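Local coordinates for chitinase (Chromobacterium violaceum, PDB 4TXG), which probably binds chitin and hydrolyses its glycosidic bonds, acting as a glycosyl hydrolase of family 18, at residues A[288-293]-A[346-351]; A[309-314]-A[340-345]; A[695-700]-A[713-718]. All coordinates share one frame; numbering follows the deposited sequence.

Contact 1 (A[288-293]-A[346-351]); sequences AGINAF and LQTLRD
Thr-348 meets Ile-290 and Asn-291 where two neighbouring outer helices of the family 18 TIM barrel run side by side. The axes of segments 288-293 and 346-351 come within 9.5 Å, and their N-to-C directions differ by 35°, so the helices run broadly in parallel. Starting at the root of the threonine, CB lies 3.6 Å from Ile-290 CG2, the branch methyl that reaches across from the facing helix. OG1 touches that same methyl, but its polar partners are others: it hydrogen-bonds to Ala-344 O one turn back in its own helix and accepts a hydrogen bond from a water, 2.8 Å from OG1. The same water donates to Asn-291 OD1, bridging the two helices where no direct hydrogen bond joins these segments. With OG1 beside the backbone N (chi1 -55°), the other branch of Thr-348, CG2, is anti to that N and lies 3.6 Å from Asn-291 OD1, the two side chains crossing at about a right angle. At the next residue of the second helix, deeper in the interface, the contact is apolar: Leu-349 CD2 approaches the edge of the Phe-293 ring, near its plane, 4.2 Å from CE2.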
loop_
_atom_site.group_PDB
_atom_site.type_symbol
_atom_site.label_atom_id
_atom_site.label_comp_id
_atom_site.label_asym_id
_atom_site.label_seq_id
_atom_site.Cartn_x
_atom_site.Cartn_y
_atom_site.Cartn_z
ATOM N N ALA A 288 -23.721 -0.870 11.341
ATOM C CA ALA A 288 -24.061 0.497 11.737
ATOM C C ALA A 288 -22.838 1.411 11.706
ATOM O O ALA A 288 -22.918 2.553 11.235
ATOM C CB ALA A 288 -24.702 0.505 13.128
ATOM N N GLY A 289 -21.707 0.903 12.195
ATOM C CA GLY A 289 -20.465 1.661 12.199
ATOM C C GLY A 289 -19.982 1.940 10.788
ATOM O O GLY A 289 -19.552 3.053 10.468
ATOM N N ILE A 290 -20.047 0.917 9.945
ATOM C CA ILE A 290 -19.581 1.032 8.560
ATOM C C ILE A 290 -20.491 1.992 7.772
ATOM O O ILE A 290 -20.019 2.780 6.943
ATOM C CB ILE A 290 -19.516 -0.360 7.878
ATOM C CG1 ILE A 290 -18.333 -1.166 8.434
ATOM C CG2 ILE A 290 -19.388 -0.228 6.359
ATOM C CD1 ILE A 290 -18.351 -2.675 8.061
ATOM N N ASN A 291 -21.789 1.954 8.047
ATOM C CA ASN A 291 -22.703 2.894 7.410
ATOM C C ASN A 291 -22.435 4.329 7.849
ATOM O O ASN A 291 -22.431 5.246 7.023
ATOM C CB ASN A 291 -24.161 2.533 7.713
ATOM C CG ASN A 291 -24.644 1.317 6.941
ATOM O OD1 ASN A 291 -23.984 0.836 6.018
ATOM N ND2 ASN A 291 -25.815 0.822 7.312
ATOM N N ALA A 292 -22.216 4.531 9.146
ATOM C CA ALA A 292 -21.929 5.872 9.648
ATOM C C ALA A 292 -20.649 6.406 9.032
ATOM O O ALA A 292 -20.576 7.571 8.617
ATOM C CB ALA A 292 -21.822 5.870 11.172
ATOM N N PHE A 293 -19.633 5.555 8.976
ATOM C CA PHE A 293 -18.363 5.981 8.406
ATOM C C PHE A 293 -18.510 6.335 6.925
ATOM O O PHE A 293 -18.050 7.392 6.480
ATOM C CB PHE A 293 -17.292 4.900 8.576
ATOM C CG PHE A 293 -15.984 5.279 7.960
ATOM C CD1 PHE A 293 -15.128 6.156 8.616
ATOM C CD2 PHE A 293 -15.627 4.800 6.715
ATOM C CE1 PHE A 293 -13.918 6.530 8.041
ATOM C CE2 PHE A 293 -14.421 5.164 6.138
ATOM C CZ PHE A 293 -13.572 6.030 6.804
ATOM N N LEU A 346 -15.185 -1.862 2.563
ATOM C CA LEU A 346 -14.857 -1.420 1.210
ATOM C C LEU A 346 -16.056 -1.521 0.271
ATOM O O LEU A 346 -16.253 -0.651 -0.576
ATOM C CB LEU A 346 -13.683 -2.228 0.657
ATOM C CG LEU A 346 -12.365 -2.046 1.434
ATOM C CD1 LEU A 346 -11.241 -2.856 0.812
ATOM C CD2 LEU A 346 -11.992 -0.565 1.514
ATOM N N GLN A 347 -16.855 -2.580 0.411
ATOM C CA GLN A 347 -18.034 -2.738 -0.442
ATOM C C GLN A 347 -19.039 -1.617 -0.185
ATOM O O GLN A 347 -19.638 -1.072 -1.118
ATOM C CB GLN A 347 -18.705 -4.099 -0.220
ATOM C CG GLN A 347 -19.913 -4.285 -1.128
ATOM C CD GLN A 347 -20.419 -5.712 -1.172
ATOM O OE1 GLN A 347 -19.786 -6.629 -0.646
ATOM N NE2 GLN A 347 -21.567 -5.909 -1.812
ATOM N N THR A 348 -19.199 -1.249 1.081
ATOM C CA THR A 348 -20.155 -0.211 1.447
ATOM C C THR A 348 -19.651 1.169 1.040
ATOM O O THR A 348 -20.412 2.008 0.551
ATOM C CB THR A 348 -20.450 -0.234 2.958
ATOM O OG1 THR A 348 -20.887 -1.547 3.331
ATOM C CG2 THR A 348 -21.561 0.768 3.308
ATOM N N LEU A 349 -18.367 1.410 1.242
ATOM C CA LEU A 349 -17.763 2.663 0.809
ATOM C C LEU A 349 -17.900 2.839 -0.706
ATOM O O LEU A 349 -18.238 3.922 -1.184
ATOM C CB LEU A 349 -16.303 2.682 1.230
ATOM C CG LEU A 349 -15.537 3.970 1.507
ATOM C CD1 LEU A 349 -16.325 4.951 2.352
ATOM C CD2 LEU A 349 -14.253 3.540 2.224
ATOM N N ARG A 350 -17.664 1.758 -1.446
ATOM C CA ARG A 350 -17.802 1.751 -2.905
ATOM C C ARG A 350 -19.228 2.102 -3.311
ATOM O O ARG A 350 -19.456 2.933 -4.190
ATOM C CB ARG A 350 -17.409 0.380 -3.473
ATOM C CG ARG A 350 -17.608 0.222 -4.986
ATOM C CD ARG A 350 -16.432 0.812 -5.775
ATOM N NE ARG A 350 -16.531 2.262 -5.937
ATOM C CZ ARG A 350 -15.489 3.063 -6.152
ATOM N NH1 ARG A 350 -15.684 4.370 -6.315
ATOM N NH2 ARG A 350 -14.254 2.556 -6.202
ATOM N N ASP A 351 -20.187 1.473 -2.642
ATOM C CA ASP A 351 -21.600 1.727 -2.901
ATOM C C ASP A 351 -21.967 3.194 -2.637
ATOM O O ASP A 351 -22.608 3.845 -3.471
ATOM C CB ASP A 351 -22.464 0.802 -2.038
ATOM C CG ASP A 351 -23.953 1.027 -2.248
ATOM O OD1 ASP A 351 -24.505 1.968 -1.644
ATOM O OD2 ASP A 351 -24.567 0.263 -3.024
HETATM O O HOH W 1 -22.832 -1.932 5.351
#

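Contact 2 (A[309-314]-A[340-345]). With CS (cesium ion), chain D.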
loop_
_atom_site.group_PDB
_atom_site.type_symbol
_atom_site.label_atom_id
_atom_site.label_comp_id
_atom_site.label_asym_id
_atom_site.label_seq_id
_atom_site.Cartn_x
_atom_site.Cartn_y
_atom_site.Cartn_z
ATOM N N VAL A 309 -11.146 8.959 -1.096
ATOM C CA VAL A 309 -10.754 8.542 0.249
ATOM C C VAL A 309 -9.703 7.449 0.130
ATOM O O VAL A 309 -9.845 6.537 -0.690
ATOM C CB VAL A 309 -11.972 8.018 1.050
ATOM C CG1 VAL A 309 -11.555 7.544 2.432
ATOM C CG2 VAL A 309 -13.007 9.105 1.178
ATOM N N ASP A 310 -8.652 7.556 0.941
ATOM C CA ASP A 310 -7.574 6.579 0.977
ATOM C C ASP A 310 -7.638 5.869 2.327
ATOM O O ASP A 310 -7.431 6.478 3.372
ATOM C CB ASP A 310 -6.227 7.280 0.769
ATOM C CG ASP A 310 -5.043 6.340 0.878
ATOM O OD1 ASP A 310 -4.953 5.391 0.063
ATOM O OD2 ASP A 310 -4.191 6.579 1.766
ATOM N N ILE A 311 -7.981 4.589 2.316
ATOM C CA ILE A 311 -8.134 3.846 3.558
ATOM C C ILE A 311 -6.793 3.260 3.979
ATOM O O ILE A 311 -6.232 2.432 3.273
ATOM C CB ILE A 311 -9.172 2.712 3.405
ATOM C CG1 ILE A 311 -10.531 3.294 3.023
ATOM C CG2 ILE A 311 -9.241 1.869 4.685
ATOM C CD1 ILE A 311 -11.134 4.246 4.090
ATOM N N ASP A 312 -6.279 3.705 5.120
ATOM C CA ASP A 312 -4.986 3.251 5.621
ATOM C C ASP A 312 -5.187 2.514 6.951
ATOM O O ASP A 312 -4.734 2.949 8.010
ATOM C CB ASP A 312 -4.039 4.436 5.777
ATOM C CG ASP A 312 -2.610 4.011 6.061
ATOM O OD1 ASP A 312 -2.343 2.790 6.195
ATOM O OD2 ASP A 312 -1.748 4.906 6.157
ATOM N N PHE A 313 -5.903 1.402 6.861
ATOM C CA PHE A 313 -6.249 0.551 7.997
ATOM C C PHE A 313 -5.071 -0.387 8.274
ATOM O O PHE A 313 -4.810 -1.303 7.490
ATOM C CB PHE A 313 -7.556 -0.192 7.637
ATOM C CG PHE A 313 -8.139 -1.102 8.707
ATOM C CD1 PHE A 313 -7.440 -1.487 9.850
ATOM C CD2 PHE A 313 -9.422 -1.605 8.521
ATOM C CE1 PHE A 313 -8.017 -2.349 10.790
ATOM C CE2 PHE A 313 -10.015 -2.453 9.461
ATOM C CZ PHE A 313 -9.305 -2.832 10.591
ATOM N N GLU A 314 -4.345 -0.143 9.367
ATOM C CA GLU A 314 -3.167 -0.947 9.689
ATOM C C GLU A 314 -3.379 -1.755 10.976
ATOM O O GLU A 314 -3.073 -1.253 12.059
ATOM C CB GLU A 314 -1.919 -0.046 9.826
ATOM C CG GLU A 314 -1.672 0.846 8.579
ATOM C CD GLU A 314 -0.355 1.636 8.588
ATOM O OE1 GLU A 314 0.476 1.477 9.506
ATOM O OE2 GLU A 314 -0.147 2.433 7.651
ATOM N N LYS A 340 -13.784 -10.208 6.988
ATOM C CA LYS A 340 -15.177 -9.903 6.637
ATOM C C LYS A 340 -15.519 -8.437 6.898
ATOM O O LYS A 340 -16.256 -7.808 6.129
ATOM C CB LYS A 340 -16.144 -10.793 7.419
ATOM C CG LYS A 340 -15.991 -12.262 7.119
ATOM C CD LYS A 340 -16.396 -12.561 5.699
ATOM C CE LYS A 340 -17.832 -13.049 5.646
ATOM N NZ LYS A 340 -18.070 -14.396 6.284
ATOM N N GLY A 341 -14.995 -7.896 7.993
ATOM C CA GLY A 341 -15.261 -6.510 8.339
ATOM C C GLY A 341 -14.678 -5.559 7.315
ATOM O O GLY A 341 -15.275 -4.533 6.980
ATOM N N TYR A 342 -13.494 -5.897 6.815
ATOM C CA TYR A 342 -12.799 -5.029 5.873
ATOM C C TYR A 342 -13.458 -5.078 4.505
ATOM O O TYR A 342 -13.609 -4.054 3.830
ATOM C CB TYR A 342 -11.342 -5.454 5.787
ATOM C CG TYR A 342 -10.416 -4.550 5.017
ATOM C CD1 TYR A 342 -10.224 -3.220 5.391
ATOM C CD2 TYR A 342 -9.677 -5.049 3.955
ATOM C CE1 TYR A 342 -9.323 -2.419 4.707
ATOM C CE2 TYR A 342 -8.788 -4.257 3.271
ATOM C CZ TYR A 342 -8.615 -2.947 3.646
ATOM O OH TYR A 342 -7.714 -2.176 2.947
ATOM N N VAL A 343 -13.858 -6.275 4.095
ATOM C CA VAL A 343 -14.585 -6.418 2.839
ATOM C C VAL A 343 -15.910 -5.653 2.913
ATOM O O VAL A 343 -16.278 -4.946 1.969
ATOM C CB VAL A 343 -14.824 -7.900 2.503
ATOM C CG1 VAL A 343 -15.835 -8.045 1.388
ATOM C CG2 VAL A 343 -13.496 -8.546 2.113
ATOM N N ALA A 344 -16.611 -5.764 4.039
ATOM C CA ALA A 344 -17.858 -5.016 4.208
ATOM C C ALA A 344 -17.630 -3.499 4.166
ATOM O O ALA A 344 -18.422 -2.760 3.575
ATOM C CB ALA A 344 -18.543 -5.407 5.511
ATOM N N LEU A 345 -16.557 -3.039 4.803
ATOM C CA LEU A 345 -16.212 -1.622 4.768
ATOM C C LEU A 345 -16.001 -1.139 3.326
ATOM O O LEU A 345 -16.581 -0.142 2.901
ATOM C CB LEU A 345 -14.945 -1.363 5.597
ATOM C CG LEU A 345 -14.369 0.045 5.454
ATOM C CD1 LEU A 345 -15.370 1.068 5.983
ATOM C CD2 LEU A 345 -13.025 0.173 6.174
HETATM CS CS CS D . 2.896 2.247 7.485
HETATM O O HOH W 2 -6.288 -0.141 4.226
HETATM O O HOH W 3 1.052 4.864 6.663
HETATM O O HOH W 4 4.300 4.229 9.867
HETATM O O HOH W 5 3.171 0.045 9.659
HETATM O O HOH W 6 3.053 5.019 5.457
HETATM O O HOH W 7 5.523 1.628 7.521
#
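Behind one strand of the TIM barrel, where 308-312 is backed by helix 338-360, Phe-313 lies against Tyr-342. Phe-313 CD2 comes 3.6 Å from Tyr-342 CD1, and Phe-313 CB also reaches towards CE1. The planes stand at 80° with the ring centres 5.7 Å apart, an oblique meeting in which the two side chains slide past each other in opposite directions. With CG anti to the backbone N (chi1 -171°), the Tyr-342 ring is carried across to Phe-313. Phe-274 stacks on Phe-313, and Tyr-275 meets it edge-to-face, so helix 273-278 supplies further aromatic neighbours to the Phe-313 ring. Two residues earlier, on the strand, Ile-311 CG2 touches the tyrosine edge near its plane, 4.3 Å from CE1, and Leu-345 CD2 lies beside the same methyl. The sequence here, VDIDFE, is the end of the DxxDxDxE signature of family 18, in which the last glutamate is the general acid of characterised relatives. Ile-311 and Phe-313 direct their CB towards the helix, whereas Asp-312 turns its CB away from it. A water ties the two sides together: it lies 2.7 Å from Ile-311 O, to which it probably donates, accepts from Phe-313 N and hydrogen-bonds to Tyr-342 OH at 2.8 Å, so the phenol is linked through water to the backbone at Ile-311 and Phe-313. Beyond it, both carboxylate oxygens of Glu-314 bind a cesium ion, OE1 at 3.2 Å, and five waters and Met-395 SD join them. One of those waters donates to Asp-312 OD2, 2.8 Å away.

Contact 3 (A[695-700]-A[713-718]); sequences FQFDVP and FGLKVV
Phe-697 and Leu-715 touch at their far ends, with CZ of the ring 4.4 Å from CD1 of the leucine, while Gln-696 and Val-718 make a second, separate contact. The leucine methyl comes in obliquely to the phenylalanine ring. In the other pair, Gln-696 NE2 lies 4.2 Å from Val-718 CG2, and the two side chains cross at about a right angle. Both contacts are loose, burying only 93 Å² in all, and no hydrogen bond joins the segments. Even the nearest CA atoms, those of Gln-696 and Val-718, are 8.9 Å apart. The reason lies in the fold: 694-700 and 716-719 are strands of one sheet in a beta sandwich, but strand 734-740 runs between them, antiparallel to each, so side chains must reach over it to meet. The glutamine leaves its backbone with CG anti to the carbonyl carbon (chi1 -67°) and then runs extended, bringing the amide over the middle strand. On the inner face Leu-715 rests on Val-737 of that middle strand and on Val-757 of the facing sheet, and Phe-697 meets Tyr-769 with the ring planes at about 45°; on the outer face Val-718 packs on Ser-738, at the point where the edge strand turns a corner. Both ends of the Gln-696 amide are held: OE1 accepts from Arg-736 NE, and NE2 donates to Glu-694 OE2, which fixes its flip, while Arg-736 is steadied in turn by a salt bridge from NH1 to Asp-698 OD1.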
loop_
_atom_site.group_PDB
_atom_site.type_symbol
_atom_site.label_atom_id
_atom_site.label_comp_id
_atom_site.label_asym_id
_atom_site.label_seq_id
_atom_site.Cartn_x
_atom_site.Cartn_y
_atom_site.Cartn_z
ATOM N N PHE A 695 -10.823 -26.529 -15.599
ATOM C CA PHE A 695 -10.822 -25.172 -15.086
ATOM C C PHE A 695 -9.384 -24.692 -15.029
ATOM O O PHE A 695 -8.522 -25.411 -14.531
ATOM C CB PHE A 695 -11.466 -25.106 -13.697
ATOM C CG PHE A 695 -12.816 -25.781 -13.618
ATOM C CD1 PHE A 695 -13.917 -25.234 -14.258
ATOM C CD2 PHE A 695 -12.980 -26.942 -12.882
ATOM C CE1 PHE A 695 -15.164 -25.846 -14.188
ATOM C CE2 PHE A 695 -14.230 -27.564 -12.801
ATOM C CZ PHE A 695 -15.320 -27.003 -13.457
ATOM N N GLN A 696 -9.120 -23.498 -15.556
ATOM C CA GLN A 696 -7.797 -22.894 -15.413
ATOM C C GLN A 696 -7.916 -21.501 -14.811
ATOM O O GLN A 696 -8.948 -20.849 -14.943
ATOM C CB GLN A 696 -7.072 -22.801 -16.756
ATOM C CG GLN A 696 -6.680 -24.135 -17.359
ATOM C CD GLN A 696 -5.771 -23.976 -18.567
ATOM O OE1 GLN A 696 -5.377 -22.862 -18.927
ATOM N NE2 GLN A 696 -5.422 -25.094 -19.192
ATOM N N PHE A 697 -6.859 -21.053 -14.145
ATOM C CA PHE A 697 -6.821 -19.684 -13.649
ATOM C C PHE A 697 -5.379 -19.288 -13.360
ATOM O O PHE A 697 -4.505 -20.148 -13.224
ATOM C CB PHE A 697 -7.695 -19.506 -12.400
ATOM C CG PHE A 697 -7.517 -20.582 -11.354
ATOM C CD1 PHE A 697 -6.550 -20.456 -10.362
ATOM C CD2 PHE A 697 -8.333 -21.700 -11.347
ATOM C CE1 PHE A 697 -6.389 -21.437 -9.390
ATOM C CE2 PHE A 697 -8.178 -22.684 -10.381
ATOM C CZ PHE A 697 -7.203 -22.553 -9.402
ATOM N N ASP A 698 -5.145 -17.983 -13.294
ATOM C CA ASP A 698 -3.818 -17.442 -13.001
ATOM C C ASP A 698 -3.612 -17.263 -11.503
ATOM O O ASP A 698 -4.418 -16.628 -10.825
ATOM C CB ASP A 698 -3.612 -16.094 -13.703
ATOM C CG ASP A 698 -3.405 -16.230 -15.195
ATOM O OD1 ASP A 698 -2.953 -17.301 -15.656
ATOM O OD2 ASP A 698 -3.686 -15.241 -15.905
ATOM N N VAL A 699 -2.526 -17.833 -10.996
ATOM C CA VAL A 699 -2.085 -17.604 -9.627
ATOM C C VAL A 699 -0.856 -16.699 -9.686
ATOM O O VAL A 699 0.059 -16.968 -10.464
ATOM C CB VAL A 699 -1.761 -18.943 -8.930
ATOM C CG1 VAL A 699 -1.263 -18.727 -7.504
ATOM C CG2 VAL A 699 -3.008 -19.830 -8.941
ATOM N N PRO A 700 -0.839 -15.613 -8.896
ATOM C CA PRO A 700 0.336 -14.734 -8.999
ATOM C C PRO A 700 1.609 -15.452 -8.558
ATOM O O PRO A 700 1.555 -16.374 -7.741
ATOM C CB PRO A 700 -0.001 -13.575 -8.056
ATOM C CG PRO A 700 -0.954 -14.181 -7.042
ATOM C CD PRO A 700 -1.773 -15.186 -7.839
ATOM N N PHE A 713 -7.642 -34.373 -6.732
ATOM C CA PHE A 713 -8.076 -33.824 -8.029
ATOM C C PHE A 713 -6.937 -33.695 -9.058
ATOM O O PHE A 713 -7.184 -33.631 -10.261
ATOM C CB PHE A 713 -8.705 -32.433 -7.845
ATOM C CG PHE A 713 -10.118 -32.442 -7.326
ATOM C CD1 PHE A 713 -10.398 -32.864 -6.034
ATOM C CD2 PHE A 713 -11.163 -31.969 -8.117
ATOM C CE1 PHE A 713 -11.703 -32.859 -5.549
ATOM C CE2 PHE A 713 -12.475 -31.962 -7.640
ATOM C CZ PHE A 713 -12.742 -32.408 -6.354
ATOM N N GLY A 714 -5.698 -33.604 -8.587
ATOM C CA GLY A 714 -4.572 -33.442 -9.494
ATOM C C GLY A 714 -4.342 -32.028 -10.016
ATOM O O GLY A 714 -3.757 -31.847 -11.084
ATOM N N LEU A 715 -4.800 -31.030 -9.265
ATOM C CA LEU A 715 -4.515 -29.626 -9.575
ATOM C C LEU A 715 -3.018 -29.408 -9.753
ATOM O O LEU A 715 -2.222 -29.885 -8.945
ATOM C CB LEU A 715 -5.053 -28.720 -8.461
ATOM C CG LEU A 715 -4.873 -27.202 -8.571
ATOM C CD1 LEU A 715 -6.044 -26.499 -7.897
ATOM C CD2 LEU A 715 -3.562 -26.728 -7.961
ATOM N N LYS A 716 -2.625 -28.694 -10.804
ATOM C CA LYS A 716 -1.205 -28.433 -11.022
ATOM C C LYS A 716 -0.964 -27.202 -11.884
ATOM O O LYS A 716 -1.865 -26.711 -12.560
ATOM C CB LYS A 716 -0.538 -29.642 -11.672
ATOM C CG LYS A 716 -0.973 -29.890 -13.104
ATOM C CD LYS A 716 -0.428 -31.222 -13.602
ATOM C CE LYS A 716 -0.603 -31.384 -15.103
ATOM N NZ LYS A 716 -2.011 -31.178 -15.541
ATOM N N VAL A 717 0.268 -26.709 -11.862
ATOM C CA VAL A 717 0.661 -25.626 -12.749
ATOM C C VAL A 717 0.905 -26.163 -14.149
ATOM O O VAL A 717 1.683 -27.106 -14.328
ATOM C CB VAL A 717 1.929 -24.922 -12.228
ATOM C CG1 VAL A 717 2.482 -23.942 -13.266
ATOM C CG2 VAL A 717 1.622 -24.229 -10.907
ATOM N N VAL A 718 0.238 -25.579 -15.142
ATOM C CA VAL A 718 0.435 -25.992 -16.524
ATOM C C VAL A 718 1.325 -25.008 -17.273
ATOM O O VAL A 718 1.843 -25.310 -18.349
ATOM C CB VAL A 718 -0.907 -26.147 -17.282
ATOM C CG1 VAL A 718 -1.624 -27.393 -16.802
ATOM C CG2 VAL A 718 -1.788 -24.910 -17.105
#

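Contacts 1 and 2 form one continuous block in the TIM barrel, their centres 9 Å apart. Both use helix 338-360, one turning it towards helix 287-304 and the other towards strand 308-312, and contact 2 is nested along the chain inside the loop that contact 1 closes. They touch directly: Leu-349 CD2 lies 3.7 Å from Ile-311 CD1. Packing thus runs unbroken from the outer helices to the strand that leads into the end of the family signature. Contact 3 comes later in the chain, in the beta sandwich of the Chitinase C region rather than the barrel. Its nearest atoms are about 17 Å from those of contact 1 and about 16 Å from those of contact 2, with no touch.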